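Local coordinates for protein free methionine-R-sulfoxide reductase (Saccharomyces cerevisiae, PDB 3KO6) that reduces the R-enantiomer of free methionine sulfoxide to methionine, using thioredoxin, and takes part in protection against oxidative stress, at residues A[129-134]-A[150-155]. Sequence-based numbering, arbitrary orientation.
Sequences TKSEIV and IDCLDY. With SME (methionine sulfoxide), chain C.
Glu132 and Asp151 rise side by side from one face of the sheet, on a non-hydrogen-bonded antiparallel pair, with their carboxylate planes turned 82° apart. Glu132 OE1 stands 3.2 Å from Asp151 OD1, and Asp149 adds a third acid close by. Both acids reach the bound methionine sulfoxide: Glu132, extended beyond a CG anti to the backbone N (chi1 -168°), meets the ligand's CG with both carboxylate oxygens, OE1 the nearer. Asp151 OD2 comes 2.6 Å from atom O of the ligand (SME O). Replacing Glu132 by alanine is likely to open a gap beside the ligand's CG and strip Asp151 OD1 of the Glu132 CG that packs against it. The strands form the 131-138/144-152 hairpin of the GAF-domain sheet, and a classic beta bulge lies where their pairing ends: Cys152 O accepts from Lys130 N, in the carbonyl plane, and from Ser131 N at 3.0 Å. On the opposite face Ile133 CG2 packs 3.9 Å from Ile150 CB, towards Leu166 of helix 160-176. From the same two bulge residues, Ser131 OG donates to Asp154 O nearly along the C=O axis, while Lys130 CD sits 3.5 Å over the Tyr155 ring centroid, 11° off its normal, a CH-pi contact.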
# COMPACT_ATOMS: atom_id res chain seq x y z
N THR A 129 -12.53 -7.92 11.26
CA THR A 129 -12.54 -6.57 11.82
C THR A 129 -13.64 -6.42 12.84
O THR A 129 -14.80 -6.66 12.51
CB THR A 129 -12.77 -5.52 10.72
OG1 THR A 129 -11.72 -5.59 9.75
CG2 THR A 129 -12.80 -4.13 11.33
N LYS A 130 -13.28 -6.01 14.06
CA LYS A 130 -14.27 -5.72 15.11
C LYS A 130 -14.43 -4.22 15.37
O LYS A 130 -15.51 -3.77 15.73
CB LYS A 130 -13.91 -6.42 16.43
CG LYS A 130 -14.09 -7.92 16.44
CD LYS A 130 -13.81 -8.47 17.84
CE LYS A 130 -14.27 -9.91 18.00
NZ LYS A 130 -13.32 -10.88 17.38
N SER A 131 -13.37 -3.44 15.22
CA SER A 131 -13.52 -1.99 15.40
C SER A 131 -12.84 -1.20 14.28
O SER A 131 -12.01 -1.74 13.55
CB SER A 131 -13.05 -1.54 16.78
OG SER A 131 -11.67 -1.78 16.98
N GLU A 132 -13.19 0.09 14.17
CA GLU A 132 -12.72 0.92 13.06
C GLU A 132 -12.72 2.41 13.37
O GLU A 132 -13.59 2.89 14.09
CB GLU A 132 -13.59 0.66 11.82
CG GLU A 132 -13.03 1.23 10.52
CD GLU A 132 -13.81 0.85 9.27
OE1 GLU A 132 -13.39 1.29 8.18
OE2 GLU A 132 -14.83 0.13 9.36
N ILE A 133 -11.74 3.13 12.85
CA ILE A 133 -11.78 4.60 12.86
C ILE A 133 -11.54 5.12 11.44
O ILE A 133 -10.70 4.57 10.72
CB ILE A 133 -10.75 5.24 13.82
CG1 ILE A 133 -10.91 6.76 13.82
CG2 ILE A 133 -9.33 4.90 13.41
CD1 ILE A 133 -10.11 7.48 14.95
N VAL A 134 -12.30 6.15 11.06
CA VAL A 134 -12.13 6.82 9.77
C VAL A 134 -12.12 8.31 9.98
O VAL A 134 -12.98 8.86 10.68
CB VAL A 134 -13.25 6.46 8.76
CG1 VAL A 134 -13.06 7.22 7.46
CG2 VAL A 134 -13.27 4.92 8.52
N ILE A 150 -8.60 2.95 9.42
CA ILE A 150 -7.87 1.92 10.19
C ILE A 150 -8.86 0.91 10.79
O ILE A 150 -9.87 1.31 11.40
CB ILE A 150 -7.05 2.52 11.37
CG1 ILE A 150 -6.32 3.82 10.95
CG2 ILE A 150 -6.06 1.47 11.92
CD1 ILE A 150 -5.44 4.44 12.06
N ASP A 151 -8.55 -0.37 10.63
CA ASP A 151 -9.35 -1.44 11.23
C ASP A 151 -8.60 -2.17 12.33
O ASP A 151 -7.38 -2.40 12.23
CB ASP A 151 -9.71 -2.47 10.16
CG ASP A 151 -10.61 -1.92 9.08
OD1 ASP A 151 -11.15 -0.81 9.22
OD2 ASP A 151 -10.78 -2.62 8.09
N CYS A 152 -9.34 -2.60 13.35
CA CYS A 152 -8.75 -3.31 14.47
C CYS A 152 -9.47 -4.62 14.72
O CYS A 152 -10.70 -4.70 14.59
CB CYS A 152 -8.80 -2.43 15.72
SG CYS A 152 -8.05 -3.15 17.19
N LEU A 153 -8.70 -5.65 15.09
CA LEU A 153 -9.24 -6.99 15.33
C LEU A 153 -9.91 -7.13 16.70
O LEU A 153 -10.53 -8.16 16.99
CB LEU A 153 -8.13 -8.04 15.15
CG LEU A 153 -7.61 -8.28 13.73
CD1 LEU A 153 -6.53 -9.33 13.71
CD2 LEU A 153 -8.73 -8.67 12.77
N ASP A 154 -9.79 -6.10 17.54
CA ASP A 154 -10.44 -6.05 18.85
C ASP A 154 -11.55 -5.00 18.85
O ASP A 154 -11.55 -4.10 18.01
CB ASP A 154 -9.42 -5.74 19.95
CG ASP A 154 -8.51 -6.93 20.29
OD1 ASP A 154 -9.00 -8.08 20.29
OD2 ASP A 154 -7.31 -6.71 20.57
N TYR A 155 -12.50 -5.14 19.77
CA TYR A 155 -13.51 -4.10 20.01
C TYR A 155 -12.88 -2.87 20.66
O TYR A 155 -11.84 -2.99 21.33
CB TYR A 155 -14.61 -4.62 20.94
CG TYR A 155 -15.42 -5.78 20.43
CD1 TYR A 155 -15.41 -7.01 21.10
CD2 TYR A 155 -16.20 -5.66 19.28
CE1 TYR A 155 -16.15 -8.09 20.63
CE2 TYR A 155 -16.95 -6.74 18.80
CZ TYR A 155 -16.93 -7.95 19.48
OH TYR A 155 -17.67 -9.00 19.01
N SME C . -12.95 -0.04 3.24
CA SME C . -13.19 -0.26 4.69
CB SME C . -14.68 -0.47 4.86
CG SME C . -15.18 0.06 6.22
S SME C . -16.54 1.10 6.06
OE SME C . -16.80 1.51 4.66
CE SME C . -17.89 0.29 6.72
C SME C . -12.36 -1.41 5.23
O SME C . -12.58 -1.87 6.35
OXT SME C . -11.42 -1.97 4.57